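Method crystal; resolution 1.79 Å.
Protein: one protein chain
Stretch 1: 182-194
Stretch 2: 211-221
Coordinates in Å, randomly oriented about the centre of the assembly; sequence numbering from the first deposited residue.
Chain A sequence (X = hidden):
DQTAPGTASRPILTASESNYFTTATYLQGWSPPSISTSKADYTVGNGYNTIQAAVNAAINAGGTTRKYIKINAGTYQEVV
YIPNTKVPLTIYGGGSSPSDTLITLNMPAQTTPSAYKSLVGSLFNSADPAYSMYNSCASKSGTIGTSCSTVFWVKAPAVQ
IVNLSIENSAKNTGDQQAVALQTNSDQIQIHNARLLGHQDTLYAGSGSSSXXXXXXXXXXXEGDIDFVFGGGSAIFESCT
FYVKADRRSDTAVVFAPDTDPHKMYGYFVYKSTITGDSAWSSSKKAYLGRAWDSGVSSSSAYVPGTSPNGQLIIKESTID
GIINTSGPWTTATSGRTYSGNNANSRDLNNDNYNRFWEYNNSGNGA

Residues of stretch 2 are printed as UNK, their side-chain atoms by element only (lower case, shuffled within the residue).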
# COMPACT_ATOMS: atom_id res chain seq x y z
N GLN A 182 6.63 -1.50 0.13
CA GLN A 182 6.12 -2.70 -0.53
C GLN A 182 6.06 -3.86 0.45
O GLN A 182 7.08 -4.20 1.05
CB GLN A 182 7.00 -3.13 -1.70
CG GLN A 182 6.49 -4.42 -2.33
CD GLN A 182 7.37 -4.98 -3.43
OE1 GLN A 182 7.19 -6.14 -3.85
NE2 GLN A 182 8.29 -4.17 -3.93
N THR A 183 4.88 -4.48 0.57
CA THR A 183 4.73 -5.68 1.42
C THR A 183 4.45 -6.90 0.53
O THR A 183 3.61 -6.85 -0.38
CB THR A 183 3.61 -5.51 2.51
OG1 THR A 183 2.33 -5.61 1.91
CG2 THR A 183 3.72 -4.19 3.25
N ASN A 184 5.18 -7.99 0.80
CA ASN A 184 5.11 -9.23 0.02
C ASN A 184 4.70 -10.45 0.85
O ASN A 184 4.59 -11.55 0.31
CB ASN A 184 6.49 -9.48 -0.58
CG ASN A 184 6.54 -10.64 -1.54
OD1 ASN A 184 7.17 -11.65 -1.25
ND2 ASN A 184 5.94 -10.48 -2.71
N SER A 185 4.45 -10.25 2.14
CA SER A 185 4.22 -11.36 3.06
C SER A 185 3.02 -11.15 3.94
O SER A 185 2.40 -10.10 3.95
CB SER A 185 5.43 -11.51 3.98
OG SER A 185 6.54 -11.94 3.25
N ASP A 186 2.72 -12.18 4.72
CA ASP A 186 1.52 -12.26 5.54
C ASP A 186 1.81 -11.72 6.95
O ASP A 186 2.94 -11.79 7.43
CB ASP A 186 1.07 -13.73 5.60
CG ASP A 186 -0.32 -13.92 6.25
OD1 ASP A 186 -1.24 -13.13 6.02
OD2 ASP A 186 -0.48 -14.92 6.98
N GLN A 187 0.77 -11.18 7.58
CA GLN A 187 0.77 -10.67 8.95
C GLN A 187 1.65 -9.46 9.18
O GLN A 187 2.28 -9.33 10.23
CB GLN A 187 1.07 -11.80 9.95
CG GLN A 187 0.14 -12.97 9.75
CD GLN A 187 0.36 -14.10 10.71
OE1 GLN A 187 0.91 -13.92 11.82
NE2 GLN A 187 -0.07 -15.30 10.31
N ILE A 188 1.65 -8.55 8.21
CA ILE A 188 2.35 -7.28 8.35
C ILE A 188 1.45 -6.24 9.03
O ILE A 188 0.26 -6.10 8.71
CB ILE A 188 2.77 -6.69 6.99
CG1 ILE A 188 3.45 -7.75 6.13
CG2 ILE A 188 3.71 -5.52 7.19
CD1 ILE A 188 4.52 -8.54 6.83
N GLN A 189 2.02 -5.50 9.96
CA GLN A 189 1.28 -4.50 10.69
C GLN A 189 2.01 -3.18 10.53
O GLN A 189 3.22 -3.10 10.76
CB GLN A 189 1.22 -4.87 12.17
CG GLN A 189 0.56 -6.20 12.47
CD GLN A 189 0.71 -6.58 13.94
OE1 GLN A 189 1.58 -7.36 14.30
NE2 GLN A 189 -0.11 -6.00 14.79
N ILE A 190 1.29 -2.15 10.11
CA ILE A 190 1.85 -0.80 9.94
C ILE A 190 1.05 0.13 10.84
O ILE A 190 -0.17 0.26 10.68
CB ILE A 190 1.70 -0.31 8.49
CG1 ILE A 190 2.37 -1.25 7.51
CG2 ILE A 190 2.27 1.09 8.34
CD1 ILE A 190 1.61 -2.52 7.24
N HIS A 191 1.70 0.76 11.82
CA HIS A 191 0.97 1.50 12.84
C HIS A 191 1.60 2.85 13.09
O HIS A 191 2.80 2.94 13.34
CB HIS A 191 0.91 0.68 14.12
CG HIS A 191 0.23 1.37 15.26
ND1 HIS A 191 -1.09 1.78 15.20
CD2 HIS A 191 0.66 1.66 16.51
CE1 HIS A 191 -1.42 2.33 16.36
NE2 HIS A 191 -0.38 2.27 17.17
N ASN A 192 0.79 3.91 13.01
CA ASN A 192 1.27 5.25 13.30
C ASN A 192 2.43 5.66 12.37
O ASN A 192 3.46 6.13 12.81
CB ASN A 192 1.68 5.37 14.78
CG ASN A 192 1.90 6.82 15.21
OD1 ASN A 192 1.20 7.74 14.78
ND2 ASN A 192 2.90 7.03 16.07
N ALA A 193 2.23 5.48 11.08
CA ALA A 193 3.26 5.74 10.11
C ALA A 193 2.78 6.72 9.08
O ALA A 193 1.58 7.05 9.02
CB ALA A 193 3.68 4.43 9.44
N ARG A 194 3.73 7.21 8.28
CA ARG A 194 3.45 8.15 7.22
C ARG A 194 4.14 7.59 5.96
O ARG A 194 5.35 7.33 5.97
CB ARG A 194 4.02 9.54 7.59
CG ARG A 194 3.47 10.17 8.88
CD ARG A 194 4.13 11.50 9.27
NE ARG A 194 4.05 12.51 8.21
CZ ARG A 194 5.08 12.98 7.49
NH1 ARG A 194 6.34 12.59 7.68
NH2 ARG A 194 4.84 13.88 6.53
N UNK A 211 -3.36 -16.18 1.16
CA UNK A 211 -3.54 -15.46 2.40
C UNK A 211 -2.31 -14.56 2.62
O UNK A 211 -1.24 -15.03 2.99
c UNK A 211 -5.12 -17.13 3.39
c UNK A 211 -3.75 -16.47 3.55
c UNK A 211 -3.64 -15.84 4.91
N UNK A 212 -2.47 -13.27 2.34
CA UNK A 212 -1.38 -12.29 2.44
C UNK A 212 -1.99 -11.03 3.05
O UNK A 212 -2.45 -10.14 2.34
c UNK A 212 -0.76 -11.98 1.07
o UNK A 212 0.69 -11.32 -1.25
o UNK A 212 1.94 -9.86 -0.25
c UNK A 212 0.55 -11.21 1.15
c UNK A 212 1.10 -10.77 -0.21
N UNK A 213 -1.99 -10.99 4.39
CA UNK A 213 -2.76 -10.02 5.14
C UNK A 213 -1.88 -8.93 5.74
O UNK A 213 -0.78 -9.19 6.24
c UNK A 213 -3.50 -10.72 6.27
n UNK A 213 -5.29 -15.14 8.29
c UNK A 213 -4.95 -12.69 6.85
c UNK A 213 -4.07 -14.75 7.91
n UNK A 213 -3.02 -15.53 8.20
c UNK A 213 -4.51 -11.74 5.76
n UNK A 213 -3.89 -13.61 7.24
N UNK A 214 -2.37 -7.70 5.68
CA UNK A 214 -1.69 -6.55 6.29
C UNK A 214 -2.71 -5.66 6.96
O UNK A 214 -3.86 -5.60 6.54
c UNK A 214 -0.83 -5.77 5.28
o UNK A 214 -1.52 -5.47 4.08
N UNK A 215 -2.28 -5.01 8.04
CA UNK A 215 -3.15 -4.22 8.88
C UNK A 215 -2.49 -2.88 9.14
O UNK A 215 -1.45 -2.81 9.84
c UNK A 215 -6.42 -2.95 11.46
c UNK A 215 -3.39 -4.93 10.21
c UNK A 215 -6.95 -3.81 12.36
o UNK A 215 -8.09 -3.47 13.06
c UNK A 215 -6.36 -5.04 12.58
c UNK A 215 -5.21 -5.39 11.88
c UNK A 215 -5.26 -3.29 10.77
c UNK A 215 -4.65 -4.52 10.95
N UNK A 216 -3.09 -1.85 8.58
CA UNK A 216 -2.69 -0.46 8.72
C UNK A 216 -3.59 0.24 9.72
O UNK A 216 -4.78 0.28 9.55
c UNK A 216 -2.82 0.24 7.38
c UNK A 216 -1.27 -2.06 4.76
c UNK A 216 -1.89 -0.32 6.34
c UNK A 216 -2.16 -1.54 5.71
c UNK A 216 -0.72 0.35 6.02
c UNK A 216 0.15 -0.15 5.09
o UNK A 216 0.79 -1.83 3.55
c UNK A 216 -0.12 -1.36 4.47
N UNK A 217 -3.00 0.81 10.76
CA UNK A 217 -3.73 1.57 11.76
C UNK A 217 -3.07 2.92 11.96
O UNK A 217 -1.84 3.01 11.97
c UNK A 217 -3.76 0.83 13.11
c UNK A 217 -4.74 -0.30 13.06
o UNK A 217 -2.46 0.31 13.39
N UNK A 218 -3.89 3.95 12.12
CA UNK A 218 -3.42 5.29 12.42
C UNK A 218 -2.31 5.76 11.51
O UNK A 218 -1.35 6.33 11.95
c UNK A 218 -4.12 4.95 14.82
o UNK A 218 -4.45 3.77 14.93
n UNK A 218 -4.74 5.92 15.45
c UNK A 218 -3.00 5.36 13.89
N UNK A 219 -2.49 5.54 10.22
CA UNK A 219 -1.43 5.75 9.26
C UNK A 219 -1.90 6.71 8.15
O UNK A 219 -3.06 6.68 7.70
c UNK A 219 -0.94 4.38 8.75
c UNK A 219 -0.05 4.50 7.50
o UNK A 219 -0.20 3.74 9.80
N UNK A 220 -0.96 7.57 7.75
CA UNK A 220 -1.14 8.62 6.76
C UNK A 220 -0.44 8.21 5.46
O UNK A 220 0.76 7.89 5.45
c UNK A 220 -0.51 9.93 7.28
c UNK A 220 0.58 11.32 5.45
o UNK A 220 -0.59 14.17 3.47
c UNK A 220 -1.66 12.94 5.22
c UNK A 220 -1.65 11.89 6.14
c UNK A 220 -0.52 11.07 6.28
c UNK A 220 -0.56 13.16 4.41
c UNK A 220 0.56 12.36 4.51
N UNK A 221 -1.18 8.25 4.36
CA UNK A 221 -0.70 7.79 3.09
C UNK A 221 -1.04 8.82 2.02
O UNK A 221 -2.22 9.19 1.87
c UNK A 221 -0.72 5.87 1.42
c UNK A 221 -1.34 6.42 2.71
c UNK A 221 -2.05 4.18 3.69
c UNK A 221 -1.20 5.41 3.85
O HOH W 1 1.61 -8.17 2.05
O HOH W 2 0.26 -4.25 2.65
O HOH W 3 2.53 -13.51 -0.90
O HOH W 4 0.60 -8.26 4.09
O HOH W 5 0.49 8.86 11.24

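Position 211 carries three side-chain carbons, one bonded to the other two. One carbon approaches the Asp186 carboxylate. A fork of carbon at CB with no polar atom is Val211. Val211 CG1 lies 3.8 Å from Asp186 OD1.

Position 212 has three carbons in a row, the third carrying two oxygens. One oxygen comes close to the backbone of Asn184. This is a carboxylate on a two-carbon arm, Glu212. Water 1 donates to Glu212 OE2 (2.9 Å) and Ser185 O (2.8 Å).

Position 213 has three carbons, a nitrogen, then a carbon bearing two more nitrogens. The nitrogens at its end meet the Asp186 carboxylate. The guanidinium identifies Arg213. It forms a salt bridge: Arg213 NH2 to Asp186 OD2 is 2.9 Å, and Arg213 NE to Asp186 OD1 is 3.0 Å. Arg213 N also donates to Asp186 OD1 at 2.8 Å.

Position 214 has one carbon and one oxygen. The carbon lies near Ile188. It is Ser214. Water 2 joins Ser214 OG to Thr183 OG1, at 2.6 Å from each.

Position 215 has one carbon, then a six-carbon ring bearing one oxygen. The ring leads away from stretch 1, and the backbone makes the main contact, with Ile188 and Ile190. It is Tyr215.

Position 216 has the same atom count and ring. A ring face lies under Ile190 CD1. This is Tyr216. Ile190 CD1 is 3.6 Å from the Tyr216 ring centroid. Tyr216 OH is 2.6 Å from the oxygen of water 2.

Position 217 has a carbon carrying one oxygen and one carbon. Its oxygen meets His191 ND1. This is Thr217. Thr217 OG1 is hydrogen-bonded to His191 ND1 at 2.7 Å.

Position 218 has two carbons, the second carrying one oxygen and one nitrogen. The oxygen lies at the His191 ring edge. This amide is Asn218. Asn218 OD1 lies 3.6 Å from His191 CE1.

Position 219 again has a carbon with one oxygen and one carbon. The oxygen meets Ala193 N. This is Thr219. Thr219 OG1 accepts from Ala193 N at 3.3 Å and donates to Thr217 O at 2.8 Å.

Position 220 has one carbon, then a ring of six carbons bearing one oxygen. It lies beside Arg194. This is Tyr220. Tyr220 CB is 4.3 Å from Arg194 CG.

Position 221 has four carbons, forked at the first, one arm two carbons long. It does not touch stretch 1. This is Ile221.

The contact is a parallel strand pairing. Ile188 N donates to Arg213 O (3.2 Å), Tyr215 N to Ile188 O (2.8 Å), Ile190 N to Tyr215 O (2.8 Å) and Thr217 N to Ile190 O (2.9 Å). Further along, Tyr220 N donates to Ala193 O (2.9 Å). Ile190 and Tyr216 pack on one face, His191 and Thr217 pair on the other, and the Asp186–Arg213 salt bridge lies at the N-terminal end.

Stretch 2 211-221: VERSYYTNTYI
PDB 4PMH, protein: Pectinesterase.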